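PF14_0633 protein (Plasmodium falciparum, PDB 3IGM) carries an AP2 domain that binds its cognate DNA as a domain-swapped dimer, consistent with a role as a sequence-specific transcription factor. Local coordinates at residues 19-24 with 30-35. Numbering follows the deposited sequence.
Sequences AWLAFF and RRSRTF. With nucleotides of chain B; nucleotides of chain C.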
loop_
_atom_site.group_PDB
_atom_site.type_symbol
_atom_site.label_atom_id
_atom_site.label_comp_id
_atom_site.label_asym_id
_atom_site.label_seq_id
_atom_site.Cartn_x
_atom_site.Cartn_y
_atom_site.Cartn_z
ATOM N N ALA A 19 0.650 7.117 -3.190
ATOM C CA ALA A 19 -0.412 8.018 -3.650
ATOM C C ALA A 19 -0.095 8.537 -5.044
ATOM O O ALA A 19 1.086 8.649 -5.427
ATOM C CB ALA A 19 -0.565 9.196 -2.689
ATOM N N TRP A 20 -1.156 8.852 -5.788
ATOM C CA TRP A 20 -1.078 9.586 -7.036
ATOM C C TRP A 20 -1.005 11.060 -6.708
ATOM O O TRP A 20 -1.811 11.555 -5.910
ATOM C CB TRP A 20 -2.350 9.371 -7.879
ATOM C CG TRP A 20 -2.653 7.945 -8.203
ATOM C CD1 TRP A 20 -3.536 7.127 -7.564
ATOM C CD2 TRP A 20 -2.063 7.167 -9.253
ATOM N NE1 TRP A 20 -3.531 5.878 -8.154
ATOM C CE2 TRP A 20 -2.634 5.879 -9.191
ATOM C CE3 TRP A 20 -1.101 7.437 -10.240
ATOM C CZ2 TRP A 20 -2.277 4.852 -10.085
ATOM C CZ3 TRP A 20 -0.743 6.409 -11.127
ATOM C CH2 TRP A 20 -1.337 5.140 -11.041
ATOM N N LEU A 21 -0.052 11.771 -7.307
ATOM C CA LEU A 21 -0.106 13.221 -7.262
ATOM C C LEU A 21 -0.422 13.769 -8.643
ATOM O O LEU A 21 0.107 13.306 -9.651
ATOM C CB LEU A 21 1.157 13.874 -6.682
ATOM C CG LEU A 21 1.892 13.393 -5.428
ATOM C CD1 LEU A 21 2.759 14.507 -4.858
ATOM C CD2 LEU A 21 1.032 12.787 -4.357
ATOM N N ALA A 22 -1.333 14.727 -8.667
ATOM C CA ALA A 22 -1.670 15.463 -9.869
ATOM C C ALA A 22 -0.881 16.760 -9.807
ATOM O O ALA A 22 -1.046 17.576 -8.877
ATOM C CB ALA A 22 -3.185 15.731 -9.916
ATOM N N PHE A 23 0.009 16.916 -10.775
ATOM C CA PHE A 23 0.873 18.079 -10.898
ATOM C C PHE A 23 0.264 19.006 -11.922
ATOM O O PHE A 23 -0.143 18.568 -12.989
ATOM C CB PHE A 23 2.296 17.660 -11.308
ATOM C CG PHE A 23 3.076 17.030 -10.184
ATOM C CD1 PHE A 23 3.924 17.807 -9.389
ATOM C CD2 PHE A 23 2.929 15.676 -9.894
ATOM C CE1 PHE A 23 4.622 17.248 -8.332
ATOM C CE2 PHE A 23 3.622 15.097 -8.829
ATOM C CZ PHE A 23 4.479 15.886 -8.046
ATOM N N PHE A 24 0.184 20.286 -11.588
ATOM C CA PHE A 24 -0.505 21.256 -12.436
ATOM C C PHE A 24 0.187 22.603 -12.320
ATOM O O PHE A 24 0.835 22.896 -11.312
ATOM C CB PHE A 24 -2.003 21.376 -12.045
ATOM C CG PHE A 24 -2.242 21.856 -10.623
ATOM C CD1 PHE A 24 -2.597 23.182 -10.363
ATOM C CD2 PHE A 24 -2.132 20.985 -9.552
ATOM C CE1 PHE A 24 -2.825 23.622 -9.047
ATOM C CE2 PHE A 24 -2.351 21.414 -8.238
ATOM C CZ PHE A 24 -2.702 22.728 -7.985
ATOM N N ARG A 30 4.466 25.611 -10.348
ATOM C CA ARG A 30 4.144 24.187 -10.384
ATOM C C ARG A 30 3.739 23.669 -9.000
ATOM O O ARG A 30 4.433 23.889 -7.993
ATOM C CB ARG A 30 5.302 23.354 -10.939
ATOM C CG ARG A 30 4.870 21.950 -11.368
ATOM C CD ARG A 30 6.051 21.172 -11.895
ATOM N NE ARG A 30 5.659 19.929 -12.556
ATOM C CZ ARG A 30 6.461 18.875 -12.707
ATOM N NH1 ARG A 30 7.712 18.892 -12.229
ATOM N NH2 ARG A 30 6.012 17.792 -13.327
ATOM N N ARG A 31 2.610 22.972 -8.972
ATOM C CA ARG A 31 1.968 22.568 -7.724
ATOM C C ARG A 31 1.510 21.135 -7.834
ATOM O O ARG A 31 1.497 20.569 -8.921
ATOM C CB ARG A 31 0.781 23.496 -7.410
ATOM C CG ARG A 31 1.180 24.953 -7.165
ATOM C CD ARG A 31 -0.008 25.833 -6.796
ATOM N NE ARG A 31 -0.446 25.601 -5.425
ATOM C CZ ARG A 31 -1.516 26.162 -4.860
ATOM N NH1 ARG A 31 -2.292 26.994 -5.558
ATOM N NH2 ARG A 31 -1.814 25.886 -3.591
ATOM N N SER A 32 1.153 20.534 -6.705
ATOM C CA SER A 32 0.652 19.161 -6.712
ATOM C C SER A 32 -0.501 18.945 -5.742
ATOM O O SER A 32 -0.590 19.598 -4.704
ATOM C CB SER A 32 1.783 18.165 -6.433
ATOM O OG SER A 32 2.202 18.222 -5.082
ATOM N N ARG A 33 -1.378 18.015 -6.100
ATOM C CA ARG A 33 -2.473 17.588 -5.242
ATOM C C ARG A 33 -2.379 16.073 -5.039
ATOM O O ARG A 33 -2.245 15.309 -6.003
ATOM C CB ARG A 33 -3.817 17.999 -5.846
ATOM C CG ARG A 33 -5.064 17.456 -5.139
ATOM C CD ARG A 33 -5.478 18.250 -3.912
ATOM N NE ARG A 33 -5.841 19.635 -4.211
ATOM C CZ ARG A 33 -7.089 20.103 -4.249
ATOM N NH1 ARG A 33 -8.139 19.311 -4.037
ATOM N NH2 ARG A 33 -7.290 21.384 -4.496
ATOM N N THR A 34 -2.459 15.657 -3.781
ATOM C CA THR A 34 -2.276 14.275 -3.399
ATOM C C THR A 34 -3.585 13.467 -3.347
ATOM O O THR A 34 -4.574 13.899 -2.742
ATOM C CB THR A 34 -1.562 14.218 -2.031
ATOM O OG1 THR A 34 -0.236 14.769 -2.169
ATOM C CG2 THR A 34 -1.474 12.800 -1.533
ATOM N N PHE A 35 -3.561 12.286 -3.965
ATOM C CA PHE A 35 -4.705 11.371 -3.976
ATOM C C PHE A 35 -4.309 9.971 -3.497
ATOM O O PHE A 35 -3.809 9.150 -4.283
ATOM C CB PHE A 35 -5.310 11.292 -5.385
ATOM C CG PHE A 35 -5.936 12.579 -5.850
ATOM C CD1 PHE A 35 -7.305 12.821 -5.638
ATOM C CD2 PHE A 35 -5.171 13.544 -6.493
ATOM C CE1 PHE A 35 -7.893 14.003 -6.064
ATOM C CE2 PHE A 35 -5.747 14.737 -6.929
ATOM C CZ PHE A 35 -7.118 14.966 -6.713
ATOM P P DA B 4 1.780 23.177 -3.398
ATOM O OP1 DA B 4 1.211 24.543 -3.351
ATOM O OP2 DA B 4 1.532 22.256 -4.529
ATOM O "O5'" DA B 4 3.366 23.310 -3.257
ATOM C "C5'" DA B 4 3.959 23.887 -2.075
ATOM C "C4'" DA B 4 5.458 24.002 -2.304
ATOM O "O4'" DA B 4 6.046 22.682 -2.317
ATOM C "C3'" DA B 4 5.860 24.619 -3.638
ATOM O "O3'" DA B 4 7.031 25.395 -3.407
ATOM C "C2'" DA B 4 6.096 23.427 -4.576
ATOM C "C1'" DA B 4 6.533 22.328 -3.607
ATOM N N9 DA B 4 6.056 20.972 -3.900
ATOM C C8 DA B 4 4.877 20.593 -4.483
ATOM N N7 DA B 4 4.739 19.289 -4.603
ATOM C C5 DA B 4 5.903 18.767 -4.043
ATOM C C6 DA B 4 6.397 17.455 -3.860
ATOM N N6 DA B 4 5.725 16.346 -4.217
ATOM N N1 DA B 4 7.622 17.310 -3.271
ATOM C C2 DA B 4 8.308 18.391 -2.894
ATOM N N3 DA B 4 7.950 19.668 -3.026
ATOM C C4 DA B 4 6.731 19.797 -3.608
ATOM P P DC B 3 -2.344 18.697 -0.762
ATOM O OP1 DC B 3 -3.321 19.803 -0.818
ATOM O OP2 DC B 3 -2.530 17.499 -1.622
ATOM O "O5'" DC B 3 -0.908 19.352 -1.029
ATOM C "C5'" DC B 3 -0.489 20.452 -0.217
ATOM C "C4'" DC B 3 0.981 20.748 -0.442
ATOM O "O4'" DC B 3 1.757 19.580 -0.101
ATOM C "C3'" DC B 3 1.357 21.037 -1.893
ATOM O "O3'" DC B 3 1.366 22.446 -2.045
ATOM C "C2'" DC B 3 2.733 20.384 -2.082
ATOM C "C1'" DC B 3 3.009 19.728 -0.736
ATOM N N1 DC B 3 3.606 18.370 -0.776
ATOM C C2 DC B 3 4.972 18.254 -0.451
ATOM O O2 DC B 3 5.629 19.269 -0.156
ATOM N N3 DC B 3 5.524 17.022 -0.468
ATOM C C4 DC B 3 4.794 15.941 -0.787
ATOM N N4 DC B 3 5.425 14.754 -0.764
ATOM C C5 DC B 3 3.403 16.042 -1.131
ATOM C C6 DC B 3 2.855 17.269 -1.118
ATOM P P DC C 3 6.141 7.858 -13.603
ATOM O OP1 DC C 3 6.787 6.561 -13.897
ATOM O OP2 DC C 3 4.655 7.928 -13.589
ATOM O "O5'" DC C 3 6.692 8.410 -12.190
ATOM C "C5'" DC C 3 7.981 8.025 -11.731
ATOM C "C4'" DC C 3 8.564 8.930 -10.657
ATOM O "O4'" DC C 3 8.524 10.342 -10.993
ATOM C "C3'" DC C 3 7.963 8.804 -9.260
ATOM O "O3'" DC C 3 9.057 8.492 -8.452
ATOM C "C2'" DC C 3 7.508 10.214 -8.919
ATOM C "C1'" DC C 3 8.520 11.007 -9.750
ATOM N N1 DC C 3 8.177 12.456 -9.897
ATOM C C2 DC C 3 9.167 13.433 -9.695
ATOM O O2 DC C 3 10.316 13.092 -9.406
ATOM N N3 DC C 3 8.835 14.740 -9.827
ATOM C C4 DC C 3 7.579 15.075 -10.137
ATOM N N4 DC C 3 7.288 16.367 -10.248
ATOM C C5 DC C 3 6.564 14.099 -10.354
ATOM C C6 DC C 3 6.897 12.812 -10.221
#
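Chi1 of Phe23 (-75°), with CG anti to the carbonyl carbon, lays its ring over CB of the cross-strand partner Ser32, whose own chi1 (72°) turns OG between backbone N and carbonyl carbon, toward the DNA. Ser32 CB sits 3.8 Å from the centroid of the Phe23 ring, a CH-pi contact; over the opposite face, toward the rim, lies the exocyclic amino N4 of DC3 of chain C. A small side chain suits position 32, where the strand lies close to an adenine, and Ser32 OG donates to N7 of DA4 of chain B over 2.8 Å. Beside this pair, Leu21 and Thr34 run alongside each other, CD2 of Leu21 touching OG1 of Thr34, while CD1 of Leu21 reaches N6 of DA4 of chain B at 3.5 Å. On the other face of the hairpin, Phe24 folds back over its partner: Arg31 CB lies 4.0 Å from the centroid of the Phe24 ring. The aliphatic root of Arg31 therefore serves the aromatic, while its NE hydrogen-bonds OP1 of DA4 of chain B at 2.9 Å and NH1 pairs with Asp26. Ala22, Phe24 and Phe35 on this face pack against the helix of the second subunit, as suits a domain-swapped dimer. Paired backbone bonds at Trp20-Phe35, Ala22-Arg33 and Phe24-Arg31 fix the antiparallel register. Between them, the outward N-H groups of Ser32 and Thr34 each grip a phosphate oxygen, Thr34 N reaching OP2 of DC3 of chain B at 2.8 Å. Strand 29-35 thus spends one backbone edge on its neighbour and the other on DNA phosphates; Ser32 on a purine N7 and Arg30 NH1, hydrogen-bonded to a guanine O6, are together consistent with sequence-specific binding.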